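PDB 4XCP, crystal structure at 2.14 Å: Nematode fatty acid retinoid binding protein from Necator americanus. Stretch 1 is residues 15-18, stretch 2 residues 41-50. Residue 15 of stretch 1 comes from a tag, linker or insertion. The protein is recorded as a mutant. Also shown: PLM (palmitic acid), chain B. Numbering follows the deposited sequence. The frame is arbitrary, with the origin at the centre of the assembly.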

# COMPACT_ATOMS: atom_id res chain seq x y z
N MSE A 15 -13.85 -2.42 14.44
CA MSE A 15 -12.78 -1.42 14.40
C MSE A 15 -11.38 -2.05 14.23
O MSE A 15 -10.93 -2.84 15.06
CB MSE A 15 -12.83 -0.48 15.64
CG MSE A 15 -14.00 0.53 15.64
SE MSE A 15 -13.55 2.39 15.06
CE MSE A 15 -13.59 2.08 13.09
N PHE A 16 -10.74 -1.70 13.12
CA PHE A 16 -9.40 -2.14 12.76
C PHE A 16 -8.39 -1.56 13.77
O PHE A 16 -8.55 -0.42 14.23
CB PHE A 16 -9.07 -1.67 11.32
CG PHE A 16 -7.62 -1.38 11.03
CD1 PHE A 16 -6.74 -2.41 10.71
CD2 PHE A 16 -7.13 -0.08 11.10
CE1 PHE A 16 -5.39 -2.14 10.47
CE2 PHE A 16 -5.77 0.18 10.87
CZ PHE A 16 -4.91 -0.85 10.56
N LYS A 17 -7.40 -2.37 14.15
CA LYS A 17 -6.34 -1.96 15.07
C LYS A 17 -5.03 -2.24 14.38
O LYS A 17 -4.92 -3.23 13.66
CB LYS A 17 -6.41 -2.72 16.41
CG LYS A 17 -7.53 -2.20 17.31
CD LYS A 17 -7.46 -2.79 18.69
CE LYS A 17 -8.24 -1.96 19.68
NZ LYS A 17 -7.91 -2.34 21.09
N TYR A 18 -4.03 -1.36 14.58
CA TYR A 18 -2.69 -1.50 13.99
C TYR A 18 -2.09 -2.88 14.28
O TYR A 18 -1.43 -3.45 13.41
CB TYR A 18 -1.76 -0.41 14.53
CG TYR A 18 -0.50 -0.21 13.73
CD1 TYR A 18 -0.55 0.07 12.37
CD2 TYR A 18 0.75 -0.22 14.35
CE1 TYR A 18 0.62 0.27 11.63
CE2 TYR A 18 1.91 0.02 13.63
CZ TYR A 18 1.84 0.27 12.27
OH TYR A 18 2.99 0.46 11.54
C1 PLM B . -2.12 -2.23 3.81
O1 PLM B . -1.97 -0.98 4.14
O2 PLM B . -1.67 -2.70 2.77
C2 PLM B . -2.88 -3.04 4.81
C3 PLM B . -3.42 -2.29 6.03
C4 PLM B . -4.73 -1.57 5.78
C5 PLM B . -5.26 -0.81 6.98
C6 PLM B . -6.67 -0.26 6.81
C7 PLM B . -6.79 1.25 6.84
C8 PLM B . -6.32 1.91 5.58
C9 PLM B . -6.32 3.40 5.60
CA PLM B . -5.09 4.02 5.01
CB PLM B . -5.16 4.47 3.57
CC PLM B . -3.92 5.23 3.09
CD PLM B . -2.67 4.38 2.78
CE PLM B . -1.91 3.85 4.00
CF PLM B . -0.60 3.17 3.69
CG PLM B . -0.69 1.71 3.30
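Stretch 2 41-50: SDGDKTVLKE

Stretch 2 is the opening of a helix, beginning at Asp42 and running past Glu50; stretch 1 is extended as far as Lys17. Ser41 caps the helix, its OG accepting from Asp44 N at 2.9 Å. The backbones come nearest at Phe16 and Lys45, 7.3 Å between their CA atoms; stretch 1 then draws away, Lys17 CA lying 8.9 Å and Tyr18 CA 10.5 Å from Lys45 CA.

Met15, a tag selenomethionine, reaches its long, flexible side chain across to the helix. Its SE lies 3.4 Å from Asp42 OD1 and 3.6 Å from Thr46 OG1; its CE, 3.9 Å from Lys45 CB and 4.3 Å from Lys49 CD, packs on the aliphatic parts of two lysines one turn apart.

Phe16 accepts the one hydrogen bond between the stretches: Lys45, nearly fully extended beyond CB, donates from NZ to Phe16 O at 2.9 Å. The buried ring meets Lys45 obliquely, Phe16 CD2 to Lys45 CE 4.2 Å, and holds palmitic acid over one face, Phe16 CZ to PLM C5 3.6 Å, an apolar surface suited to a fatty chain.

The CA-to-CB bond of Lys17 points away from the helix, yet Lys17 CA lies 3.9 Å and Lys17 CG 4.3 Å from Lys45 NZ; this exposed place suits a charged side chain. Tyr18 makes no contact.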

# COMPACT_ATOMS: atom_id res chain seq x y z
N SER A 41 -6.20 7.88 14.80
CA SER A 41 -7.01 7.95 16.01
C SER A 41 -8.24 7.06 15.78
O SER A 41 -8.49 6.62 14.66
CB SER A 41 -7.47 9.39 16.25
OG SER A 41 -8.34 9.78 15.19
N ASP A 42 -9.04 6.84 16.83
CA ASP A 42 -10.27 6.07 16.69
C ASP A 42 -11.23 6.77 15.66
O ASP A 42 -11.81 6.11 14.80
CB ASP A 42 -10.91 5.88 18.07
CG ASP A 42 -12.31 5.34 18.04
OD1 ASP A 42 -12.47 4.13 17.80
OD2 ASP A 42 -13.23 6.13 18.24
N GLY A 43 -11.35 8.09 15.76
CA GLY A 43 -12.15 8.90 14.85
C GLY A 43 -11.65 8.82 13.42
O GLY A 43 -12.46 8.72 12.49
N ASP A 44 -10.31 8.85 13.22
CA ASP A 44 -9.72 8.74 11.87
C ASP A 44 -10.19 7.46 11.16
O ASP A 44 -10.61 7.52 10.01
CB ASP A 44 -8.17 8.72 11.94
CG ASP A 44 -7.50 10.06 12.24
OD1 ASP A 44 -8.13 11.11 11.99
OD2 ASP A 44 -6.35 10.05 12.75
N LYS A 45 -10.12 6.32 11.88
CA LYS A 45 -10.53 4.99 11.42
C LYS A 45 -12.02 4.94 11.09
O LYS A 45 -12.38 4.33 10.09
CB LYS A 45 -10.20 3.94 12.49
CG LYS A 45 -8.70 3.69 12.65
CD LYS A 45 -8.58 3.00 13.99
CE LYS A 45 -7.23 2.53 14.37
NZ LYS A 45 -7.35 1.75 15.64
N THR A 46 -12.87 5.60 11.90
CA THR A 46 -14.31 5.65 11.62
C THR A 46 -14.55 6.35 10.28
O THR A 46 -15.30 5.84 9.44
CB THR A 46 -15.06 6.35 12.74
OG1 THR A 46 -15.00 5.49 13.86
CG2 THR A 46 -16.54 6.63 12.38
N VAL A 47 -13.90 7.51 10.08
CA VAL A 47 -14.06 8.32 8.88
C VAL A 47 -13.53 7.58 7.63
O VAL A 47 -14.21 7.59 6.60
CB VAL A 47 -13.48 9.75 9.08
CG1 VAL A 47 -13.51 10.55 7.78
CG2 VAL A 47 -14.28 10.49 10.16
N LEU A 48 -12.39 6.86 7.75
CA LEU A 48 -11.85 6.08 6.63
C LEU A 48 -12.80 4.96 6.23
O LEU A 48 -13.09 4.80 5.04
CB LEU A 48 -10.44 5.53 6.96
CG LEU A 48 -9.32 6.59 7.05
CD1 LEU A 48 -8.05 5.98 7.61
CD2 LEU A 48 -9.04 7.24 5.68
N LYS A 49 -13.34 4.24 7.22
CA LYS A 49 -14.30 3.17 7.03
C LYS A 49 -15.59 3.70 6.38
O LYS A 49 -16.07 3.10 5.41
CB LYS A 49 -14.59 2.47 8.37
CG LYS A 49 -15.59 1.32 8.28
CD LYS A 49 -15.78 0.65 9.63
CE LYS A 49 -16.80 -0.47 9.59
NZ LYS A 49 -16.31 -1.66 8.84
N GLU A 50 -16.14 4.82 6.88
CA GLU A 50 -17.36 5.44 6.31
C GLU A 50 -17.14 5.87 4.85
O GLU A 50 -18.02 5.65 4.02
CB GLU A 50 -17.82 6.64 7.16
CG GLU A 50 -18.47 6.23 8.46
CD GLU A 50 -18.70 7.35 9.44
OE1 GLU A 50 -18.15 8.46 9.23
OE2 GLU A 50 -19.35 7.10 10.47